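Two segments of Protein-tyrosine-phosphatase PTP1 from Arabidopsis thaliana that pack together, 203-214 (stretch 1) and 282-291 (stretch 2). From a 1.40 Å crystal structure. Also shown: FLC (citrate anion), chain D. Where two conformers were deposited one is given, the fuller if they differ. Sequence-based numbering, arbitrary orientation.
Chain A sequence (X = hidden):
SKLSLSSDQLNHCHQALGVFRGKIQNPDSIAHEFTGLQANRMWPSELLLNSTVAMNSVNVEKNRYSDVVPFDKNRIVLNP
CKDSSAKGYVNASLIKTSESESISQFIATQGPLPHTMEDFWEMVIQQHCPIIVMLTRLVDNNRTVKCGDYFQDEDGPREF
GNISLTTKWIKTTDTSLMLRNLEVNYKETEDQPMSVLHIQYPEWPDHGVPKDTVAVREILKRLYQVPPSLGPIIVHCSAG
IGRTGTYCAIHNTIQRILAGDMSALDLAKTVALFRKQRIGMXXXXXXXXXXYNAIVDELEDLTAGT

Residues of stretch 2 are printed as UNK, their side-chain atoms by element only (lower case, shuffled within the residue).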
# COMPACT_ATOMS: atom_id res chain seq x y z
N GLU A 203 -5.81 -0.75 13.82
CA GLU A 203 -7.24 -1.06 14.07
C GLU A 203 -7.93 -1.46 12.77
O GLU A 203 -9.11 -1.19 12.59
CB GLU A 203 -7.92 0.10 14.77
CG GLU A 203 -7.42 0.29 16.20
CD GLU A 203 -7.35 -0.97 17.05
OE1 GLU A 203 -6.30 -1.20 17.68
OE2 GLU A 203 -8.35 -1.74 17.11
N TRP A 204 -7.18 -2.14 11.91
CA TRP A 204 -7.78 -2.70 10.68
C TRP A 204 -7.56 -4.20 10.73
O TRP A 204 -6.47 -4.69 10.42
CB TRP A 204 -7.14 -2.07 9.45
CG TRP A 204 -7.85 -2.33 8.16
CD1 TRP A 204 -8.75 -3.31 7.88
CD2 TRP A 204 -7.72 -1.57 6.96
NE1 TRP A 204 -9.19 -3.22 6.58
CE2 TRP A 204 -8.60 -2.14 6.00
CE3 TRP A 204 -6.98 -0.43 6.61
CZ2 TRP A 204 -8.71 -1.66 4.70
CZ3 TRP A 204 -7.11 0.05 5.32
CH2 TRP A 204 -7.96 -0.55 4.39
N PRO A 205 -8.58 -4.98 11.13
CA PRO A 205 -8.42 -6.42 11.27
C PRO A 205 -8.18 -7.14 9.95
O PRO A 205 -8.71 -6.75 8.92
CB PRO A 205 -9.73 -6.91 11.92
CG PRO A 205 -10.70 -5.74 11.83
CD PRO A 205 -9.91 -4.49 11.53
N ASP A 206 -7.39 -8.20 10.04
CA ASP A 206 -7.05 -9.10 8.92
C ASP A 206 -8.37 -9.64 8.36
O ASP A 206 -9.23 -10.09 9.12
CB ASP A 206 -6.06 -10.14 9.45
CG ASP A 206 -5.93 -11.38 8.60
OD1 ASP A 206 -6.55 -11.42 7.54
OD2 ASP A 206 -5.21 -12.30 9.00
N HIS A 207 -8.56 -9.50 7.05
CA HIS A 207 -9.75 -9.96 6.29
C HIS A 207 -11.01 -9.23 6.76
O HIS A 207 -12.10 -9.73 6.53
CB HIS A 207 -9.81 -11.50 6.28
CG HIS A 207 -8.91 -12.09 5.25
ND1 HIS A 207 -8.87 -11.60 3.94
CD2 HIS A 207 -8.00 -13.09 5.29
CE1 HIS A 207 -7.99 -12.28 3.25
NE2 HIS A 207 -7.44 -13.20 4.05
N GLY A 208 -10.86 -8.03 7.32
CA GLY A 208 -11.98 -7.23 7.83
C GLY A 208 -11.83 -5.79 7.44
O GLY A 208 -11.04 -5.51 6.46
N VAL A 209 -12.54 -4.91 8.16
CA VAL A 209 -12.60 -3.46 7.82
C VAL A 209 -12.66 -2.68 9.12
O VAL A 209 -13.16 -3.18 10.14
CB VAL A 209 -13.79 -3.10 6.91
CG1 VAL A 209 -13.63 -3.69 5.52
CG2 VAL A 209 -15.13 -3.48 7.52
N PRO A 210 -12.13 -1.44 9.10
CA PRO A 210 -12.26 -0.54 10.25
C PRO A 210 -13.73 -0.22 10.53
O PRO A 210 -14.57 -0.41 9.70
CB PRO A 210 -11.50 0.73 9.85
CG PRO A 210 -10.60 0.28 8.71
CD PRO A 210 -11.35 -0.83 8.02
N LYS A 211 -14.01 0.25 11.74
CA LYS A 211 -15.40 0.62 12.10
C LYS A 211 -15.82 1.92 11.40
O LYS A 211 -17.04 2.11 11.25
CB LYS A 211 -15.53 0.71 13.63
CG LYS A 211 -14.92 -0.49 14.35
CD LYS A 211 -15.47 -1.83 13.88
CE LYS A 211 -14.48 -2.97 14.01
NZ LYS A 211 -13.49 -3.00 12.90
N ASP A 212 -14.88 2.79 11.01
CA ASP A 212 -15.23 4.03 10.27
C ASP A 212 -14.09 4.35 9.30
O ASP A 212 -13.11 3.63 9.30
CB ASP A 212 -15.57 5.16 11.26
CG ASP A 212 -14.40 5.58 12.11
OD1 ASP A 212 -13.34 5.95 11.54
OD2 ASP A 212 -14.58 5.61 13.34
N THR A 213 -14.18 5.43 8.54
CA THR A 213 -13.18 5.71 7.48
C THR A 213 -12.20 6.79 7.92
O THR A 213 -11.36 7.20 7.11
CB THR A 213 -13.86 6.16 6.18
OG1 THR A 213 -14.55 7.40 6.40
CG2 THR A 213 -14.82 5.11 5.66
N VAL A 214 -12.29 7.26 9.17
CA VAL A 214 -11.57 8.50 9.53
C VAL A 214 -10.06 8.27 9.55
O VAL A 214 -9.33 9.13 9.03
CB VAL A 214 -12.11 9.03 10.87
CG1 VAL A 214 -11.36 10.28 11.30
CG2 VAL A 214 -13.60 9.29 10.79
N UNK A 282 -7.49 -6.34 -2.81
CA UNK A 282 -8.86 -6.14 -2.25
C UNK A 282 -9.45 -7.53 -2.03
O UNK A 282 -9.98 -8.14 -2.98
c UNK A 282 -9.78 -5.20 -3.05
c UNK A 282 -11.06 -4.88 -2.26
c UNK A 282 -9.07 -3.91 -3.39
N UNK A 283 -9.38 -8.04 -0.80
CA UNK A 283 -9.69 -9.45 -0.53
C UNK A 283 -11.18 -9.73 -0.31
O UNK A 283 -11.61 -10.84 -0.65
n UNK A 283 -7.24 -11.66 -1.75
o UNK A 283 -7.59 -12.63 0.26
c UNK A 283 -8.84 -9.95 0.63
c UNK A 283 -7.42 -10.26 0.19
c UNK A 283 -7.43 -11.63 -0.43
N UNK A 284 -11.94 -8.80 0.25
CA UNK A 284 -13.32 -9.17 0.66
C UNK A 284 -14.35 -8.18 0.14
O UNK A 284 -14.00 -7.05 -0.15
c UNK A 284 -13.44 -9.28 2.19
c UNK A 284 -12.37 -10.14 2.83
o UNK A 284 -13.36 -7.96 2.72
N UNK A 285 -15.60 -8.60 0.13
CA UNK A 285 -16.68 -7.68 -0.31
C UNK A 285 -16.81 -6.53 0.70
O UNK A 285 -17.04 -5.40 0.27
c UNK A 285 -18.00 -8.42 -0.47
s UNK A 285 -20.69 -8.44 -1.24
c UNK A 285 -20.29 -9.48 -2.64
c UNK A 285 -19.11 -7.56 -1.04
N UNK A 286 -16.61 -6.78 2.00
CA UNK A 286 -16.62 -5.66 2.97
C UNK A 286 -15.49 -4.67 2.68
O UNK A 286 -15.73 -3.45 2.78
c UNK A 286 -17.84 -6.78 4.91
c UNK A 286 -16.55 -6.18 4.41
o UNK A 286 -18.90 -6.57 4.27
o UNK A 286 -17.79 -7.44 5.95
N UNK A 287 -14.31 -5.15 2.26
CA UNK A 287 -13.21 -4.23 1.92
C UNK A 287 -13.58 -3.42 0.68
O UNK A 287 -13.26 -2.25 0.64
c UNK A 287 -10.13 -6.36 2.91
n UNK A 287 -9.52 -6.75 4.02
c UNK A 287 -11.28 -5.40 3.05
o UNK A 287 -9.76 -6.74 1.79
c UNK A 287 -11.90 -5.01 1.72
N UNK A 288 -14.26 -4.04 -0.28
CA UNK A 288 -14.67 -3.32 -1.50
C UNK A 288 -15.68 -2.24 -1.15
O UNK A 288 -15.57 -1.13 -1.61
c UNK A 288 -15.76 -2.71 -6.42
c UNK A 288 -15.19 -4.36 -2.51
c UNK A 288 -16.85 -3.06 -5.65
o UNK A 288 -15.92 -2.21 -7.70
c UNK A 288 -15.40 -3.80 -3.89
c UNK A 288 -14.32 -3.48 -4.69
c UNK A 288 -14.50 -2.95 -5.95
c UNK A 288 -16.67 -3.56 -4.37
N UNK A 289 -16.63 -2.56 -0.28
CA UNK A 289 -17.61 -1.55 0.21
C UNK A 289 -16.86 -0.43 0.95
O UNK A 289 -17.20 0.75 0.79
c UNK A 289 -19.89 -2.64 0.36
c UNK A 289 -21.10 -4.32 -0.86
c UNK A 289 -22.08 -2.19 -0.53
c UNK A 289 -22.16 -3.46 -1.03
c UNK A 289 -18.67 -2.19 1.11
c UNK A 289 -20.95 -1.77 0.15
c UNK A 289 -19.98 -3.92 -0.14
N UNK A 290 -15.86 -0.80 1.74
CA UNK A 290 -15.09 0.21 2.52
C UNK A 290 -14.40 1.18 1.56
O UNK A 290 -14.33 2.36 1.83
c UNK A 290 -11.34 1.70 4.85
c UNK A 290 -12.06 0.83 4.04
c UNK A 290 -11.91 2.20 6.01
c UNK A 290 -13.91 0.96 5.53
c UNK A 290 -14.13 -0.48 3.47
c UNK A 290 -13.35 0.45 4.36
c UNK A 290 -13.18 1.83 6.33
N UNK A 291 -13.90 0.67 0.41
CA UNK A 291 -13.29 1.54 -0.62
C UNK A 291 -14.31 2.60 -1.02
O UNK A 291 -14.00 3.77 -1.05
s UNK A 291 -11.56 -0.33 -1.83
c UNK A 291 -12.97 0.79 -1.92
CAC FLC D . -5.96 -8.67 4.71
CA FLC D . -5.36 -10.00 5.08
CB FLC D . -3.94 -10.17 4.56
CBC FLC D . -3.99 -9.85 3.05
CG FLC D . -3.51 -11.63 4.76
CGC FLC D . -3.46 -12.18 6.18
OA1 FLC D . -5.23 -7.73 4.56
OA2 FLC D . -7.08 -8.62 4.48
OB1 FLC D . -3.26 -8.98 2.60
OB2 FLC D . -4.82 -10.50 2.40
OG1 FLC D . -3.44 -11.40 7.16
OG2 FLC D . -3.39 -13.42 6.30
OHB FLC D . -3.04 -9.28 5.22
O HOH W 1 -13.75 -8.02 5.38

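Position 282 carries three side-chain carbons, one bearing the other two, and none comes within reach of stretch 1: the branch at the first carbon makes it Val-282. Position 283 has a chain of three carbons whose last holds one oxygen and one nitrogen, an amide; its oxygen lies at the edge of the His-207 ring, 3.0 Å from His-207 CE1. This is Gln-283.

At 284 a single carbon bears one oxygen and one carbon, and that outer carbon rests against the carbonyl of His-207. This is Thr-284, whose CG2 lies 3.7 Å from His-207 O, while OG1 is 2.7 Å from water 1, which in turn donates to His-207 O at 2.6 Å. Position 285 is unbranched, two carbons, a sulfur and a carbon, and stays clear of the other stretch: Met-285, in the first turn of the helix.

Position 286 has two carbons, the second with two oxygens, a carboxylate; its CB lies 4.0 Å from Val-209 CG1. It is Asp-286. Position 287 again has three carbons ending in one oxygen and one nitrogen, and the nitrogen reaches the carbonyl of Gly-208. This is Gln-287, whose NE2 donates to Gly-208 O at 3.1 Å and also to FLC OA2 at 3.1 Å. Its OE1 accepts from Gln-283 N at 2.9 Å, so both ends of the amide are used, and its backbone N is capped by Thr-284 OG1 at 3.0 Å.

Position 288, one carbon and a six-carbon ring bearing an oxygen, points away from stretch 1: Tyr-288. Position 289 has the same ring without the oxygen, and its end leads away too: Phe-289. Position 290 is another bare six-carbon ring on one carbon, but this one is set among Trp-204, Val-209, Pro-210 and Thr-213. It is Phe-290. Pro-210 CD lies over its face, 3.8 Å from the ring centroid, and Trp-204 meets it obliquely, with CH2 4.1 Å from CE2. Position 291, one carbon then sulfur, faces away: Cys-291.

The contact has three parts. Phe-290 supplies the largest covered area, with Val-209 CG1 3.8 Å from its CB and Asp-212 O at the ring edge, 3.5 Å from CE1. One turn earlier, Gln-287 meets the loop: the O of Gly-208, last residue of the type II turn from Pro-205, accepts from both Gln-287 NE2 and Trp-204 NE1, the latter at 2.9 Å. His-207 lies against Gln-283 and Thr-284, water 1 joining it to the latter. The rule is economy: a capped helix start, one amide answering a loop carbonyl, one ring packing a turn later.

Stretch 2 (282-291) VQTMDQYFFC
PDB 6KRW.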